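Local coordinates for protein 4-oxalocrotonate decarboxylase NahK (Pseudomonas putida, PDB 5D2K) that catalyses the metal-assisted decarboxylation of 4-oxalocrotonate to 2-oxopent-4-enoate in the breakdown of naphthalene, at residues S96-L108 with R257-I269. The protein carries 1 engineered substitution. Sequence-based numbering, arbitrary orientation.
Sequences SVPDGGVVDCSKL and RYQGLGSVSARFI
V102 and V103 pair with R267 and F268 as parallel strands, an example of how a short edge strand is zipped onto the C-terminal strand of a chain. The backbone ladder alternates: R267 N gives to G101 O, V103 N to R267 O (2.8 Å), I269 N to V103 O, and beyond the strand C105 N closes on I269 O at 2.7 Å. At the other end the type II turn P98-G101 adds two bonds. D99, its CG anti to the backbone N (chi1 -165°), reaches forward so that OD1 takes S265 N at 3.0 Å in a nearly straight bond, while G100 N meets S265 O from above the carbonyl plane.

Side chains pack on both faces. On that of V102 and R267, V102 CG2 sits over one face of the R267 guanidinium, offset toward its rim and 3.4 Å from CZ. V102 CG1 also touches I269 CG1 at 3.8 Å. On the face of V103 and F268, V103 lies alongside the ring, with CB 3.6 Å from F268 CD2, and C105 SG approaches the same ring obliquely; V248 and I254 also touch F268.

Just past the strand, S106 N bonds to D104 OD1, making an Asx turn that leads into the 3-10 segment 105-107, and S106 OG adds a second bond (2.8 Å) to D104 OD1 from the same face of the carboxylate. With an alanine in place of D104, S106 N and OG would lose their shared acceptor, which would probably leave the turn, and with it C105, freer to shift. The whole is a parallel edge pairing in a five-stranded mixed sheet of the FAA-hydrolase-type domain.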
# COMPACT_ATOMS: atom_id res chain seq x y z
N SER A 96 -11.51 -1.72 -1.98
CA SER A 96 -11.67 -0.95 -3.21
C SER A 96 -12.80 0.09 -3.14
O SER A 96 -13.88 -0.18 -2.61
CB SER A 96 -11.90 -1.90 -4.39
OG SER A 96 -13.12 -2.61 -4.25
N VAL A 97 -12.52 1.27 -3.70
CA VAL A 97 -13.45 2.39 -3.77
C VAL A 97 -13.47 2.89 -5.22
O VAL A 97 -12.42 3.01 -5.84
CB VAL A 97 -13.01 3.54 -2.81
CG1 VAL A 97 -13.96 4.74 -2.87
CG2 VAL A 97 -12.86 3.03 -1.38
N PRO A 98 -14.66 3.16 -5.76
CA PRO A 98 -14.75 3.64 -7.14
C PRO A 98 -14.37 5.12 -7.27
O PRO A 98 -14.56 5.86 -6.31
CB PRO A 98 -16.22 3.42 -7.49
CG PRO A 98 -16.92 3.64 -6.21
CD PRO A 98 -16.00 3.06 -5.14
N ASP A 99 -13.83 5.51 -8.42
CA ASP A 99 -13.55 6.92 -8.72
C ASP A 99 -14.80 7.75 -8.41
O ASP A 99 -15.91 7.40 -8.83
CB ASP A 99 -13.15 7.07 -10.20
CG ASP A 99 -12.49 8.40 -10.52
OD1 ASP A 99 -12.28 9.22 -9.61
OD2 ASP A 99 -12.15 8.62 -11.71
N GLY A 100 -14.61 8.83 -7.65
CA GLY A 100 -15.69 9.72 -7.28
C GLY A 100 -16.53 9.21 -6.13
O GLY A 100 -17.53 9.84 -5.76
N GLY A 101 -16.11 8.09 -5.54
CA GLY A 101 -16.87 7.44 -4.48
C GLY A 101 -16.82 8.10 -3.11
O GLY A 101 -16.06 9.04 -2.87
N VAL A 102 -17.65 7.59 -2.22
CA VAL A 102 -17.77 8.10 -0.86
C VAL A 102 -17.16 7.09 0.09
O VAL A 102 -17.45 5.90 0.03
CB VAL A 102 -19.24 8.35 -0.48
CG1 VAL A 102 -19.35 8.93 0.93
CG2 VAL A 102 -19.88 9.27 -1.48
N VAL A 103 -16.27 7.58 0.95
CA VAL A 103 -15.60 6.74 1.94
C VAL A 103 -16.15 7.06 3.32
O VAL A 103 -16.13 8.21 3.74
CB VAL A 103 -14.09 6.97 1.93
CG1 VAL A 103 -13.40 6.21 3.08
CG2 VAL A 103 -13.50 6.56 0.58
N ASP A 104 -16.63 6.03 4.02
CA ASP A 104 -17.20 6.20 5.35
C ASP A 104 -16.09 6.16 6.41
O ASP A 104 -15.55 5.10 6.72
CB ASP A 104 -18.25 5.11 5.61
CG ASP A 104 -18.91 5.23 6.96
OD1 ASP A 104 -18.64 6.20 7.71
OD2 ASP A 104 -19.74 4.34 7.27
N CYS A 105 -15.76 7.33 6.95
CA CYS A 105 -14.70 7.43 7.95
C CYS A 105 -15.06 6.78 9.28
O CYS A 105 -14.18 6.61 10.13
CB CYS A 105 -14.33 8.89 8.20
SG CYS A 105 -13.53 9.69 6.79
N SER A 106 -16.32 6.42 9.49
CA SER A 106 -16.68 5.78 10.76
C SER A 106 -16.10 4.37 10.81
O SER A 106 -16.06 3.75 11.87
CB SER A 106 -18.20 5.74 10.97
OG SER A 106 -18.83 4.79 10.14
N LYS A 107 -15.63 3.88 9.67
CA LYS A 107 -15.00 2.56 9.61
C LYS A 107 -13.49 2.68 9.67
O LYS A 107 -12.77 1.69 9.50
CB LYS A 107 -15.42 1.83 8.33
CG LYS A 107 -16.93 1.64 8.20
CD LYS A 107 -17.27 0.75 7.01
CE LYS A 107 -18.73 0.33 7.05
NZ LYS A 107 -19.04 -0.49 8.26
N LEU A 108 -13.01 3.90 9.90
CA LEU A 108 -11.59 4.21 9.89
C LEU A 108 -11.18 4.87 11.20
O LEU A 108 -12.00 5.46 11.90
CB LEU A 108 -11.26 5.12 8.70
CG LEU A 108 -11.70 4.58 7.34
CD1 LEU A 108 -11.30 5.55 6.23
CD2 LEU A 108 -11.10 3.18 7.08
N ARG A 257 -4.75 14.95 -9.44
CA ARG A 257 -4.61 15.10 -10.88
C ARG A 257 -3.32 14.44 -11.35
O ARG A 257 -2.25 14.66 -10.77
CB ARG A 257 -4.61 16.58 -11.28
CG ARG A 257 -5.82 17.34 -10.73
CD ARG A 257 -5.83 18.79 -11.18
NE ARG A 257 -6.92 19.50 -10.52
CZ ARG A 257 -8.19 19.41 -10.89
NH1 ARG A 257 -8.53 18.67 -11.94
NH2 ARG A 257 -9.12 20.07 -10.22
N TYR A 258 -3.45 13.62 -12.37
CA TYR A 258 -2.34 12.89 -12.95
C TYR A 258 -2.05 13.45 -14.32
O TYR A 258 -2.92 13.46 -15.17
CB TYR A 258 -2.67 11.39 -13.03
CG TYR A 258 -2.70 10.71 -11.68
CD1 TYR A 258 -3.77 10.89 -10.81
CD2 TYR A 258 -1.65 9.88 -11.27
CE1 TYR A 258 -3.80 10.28 -9.57
CE2 TYR A 258 -1.67 9.26 -10.03
CZ TYR A 258 -2.74 9.47 -9.18
OH TYR A 258 -2.75 8.84 -7.95
N GLN A 259 -0.82 13.95 -14.50
CA GLN A 259 -0.40 14.53 -15.77
C GLN A 259 -0.76 13.65 -16.97
O GLN A 259 -0.27 12.52 -17.10
CB GLN A 259 1.10 14.79 -15.73
CG GLN A 259 1.65 15.47 -16.97
CD GLN A 259 3.14 15.34 -17.06
OE1 GLN A 259 3.74 14.53 -16.35
NE2 GLN A 259 3.76 16.12 -17.94
N GLY A 260 -1.66 14.16 -17.82
CA GLY A 260 -2.07 13.44 -19.02
C GLY A 260 -2.99 12.25 -18.82
O GLY A 260 -3.34 11.56 -19.78
N LEU A 261 -3.39 12.00 -17.57
CA LEU A 261 -4.20 10.82 -17.25
C LEU A 261 -5.44 11.17 -16.43
O LEU A 261 -5.98 10.32 -15.73
CB LEU A 261 -3.37 9.79 -16.48
CG LEU A 261 -2.18 9.15 -17.21
CD1 LEU A 261 -1.44 8.22 -16.24
CD2 LEU A 261 -2.63 8.41 -18.45
N GLY A 262 -5.90 12.41 -16.51
CA GLY A 262 -7.12 12.77 -15.81
C GLY A 262 -6.95 12.88 -14.31
O GLY A 262 -5.88 13.26 -13.82
N SER A 263 -7.99 12.55 -13.56
CA SER A 263 -7.95 12.73 -12.12
C SER A 263 -8.70 11.64 -11.38
O SER A 263 -9.57 10.99 -11.95
CB SER A 263 -8.53 14.10 -11.72
OG SER A 263 -9.88 14.21 -12.12
N VAL A 264 -8.33 11.45 -10.12
CA VAL A 264 -9.01 10.54 -9.19
C VAL A 264 -9.64 11.36 -8.09
O VAL A 264 -8.97 12.23 -7.51
CB VAL A 264 -8.02 9.51 -8.58
CG1 VAL A 264 -8.75 8.55 -7.64
CG2 VAL A 264 -7.27 8.76 -9.67
N SER A 265 -10.91 11.13 -7.78
CA SER A 265 -11.61 11.93 -6.77
C SER A 265 -12.32 11.04 -5.76
O SER A 265 -12.64 9.89 -6.06
CB SER A 265 -12.64 12.86 -7.42
OG SER A 265 -12.04 13.81 -8.29
N ALA A 266 -12.60 11.59 -4.58
CA ALA A 266 -13.37 10.90 -3.56
C ALA A 266 -13.88 11.91 -2.56
O ALA A 266 -13.34 13.02 -2.45
CB ALA A 266 -12.55 9.84 -2.86
N ARG A 267 -14.94 11.55 -1.86
CA ARG A 267 -15.37 12.37 -0.74
C ARG A 267 -15.55 11.50 0.48
O ARG A 267 -15.71 10.28 0.39
CB ARG A 267 -16.65 13.14 -1.07
CG ARG A 267 -17.88 12.32 -1.33
CD ARG A 267 -19.08 13.28 -1.40
NE ARG A 267 -20.34 12.60 -1.66
CZ ARG A 267 -21.24 12.31 -0.73
NH1 ARG A 267 -22.36 11.69 -1.06
NH2 ARG A 267 -21.02 12.65 0.53
N PHE A 268 -15.49 12.15 1.64
CA PHE A 268 -15.49 11.45 2.92
C PHE A 268 -16.66 11.87 3.79
O PHE A 268 -17.05 13.03 3.81
CB PHE A 268 -14.16 11.72 3.63
CG PHE A 268 -12.98 11.19 2.88
CD1 PHE A 268 -12.39 11.94 1.86
CD2 PHE A 268 -12.48 9.93 3.15
CE1 PHE A 268 -11.31 11.44 1.13
CE2 PHE A 268 -11.40 9.42 2.43
CZ PHE A 268 -10.82 10.17 1.43
N ILE A 269 -17.25 10.90 4.48
CA ILE A 269 -18.33 11.18 5.43
C ILE A 269 -18.05 10.48 6.74
O ILE A 269 -17.08 9.73 6.86
CB ILE A 269 -19.71 10.74 4.90
CG1 ILE A 269 -19.73 9.23 4.65
CG2 ILE A 269 -20.08 11.51 3.65
CD1 ILE A 269 -21.10 8.70 4.30
OXT ILE A 269 -18.77 10.66 7.73
O HOH W 1 -12.60 11.65 -10.81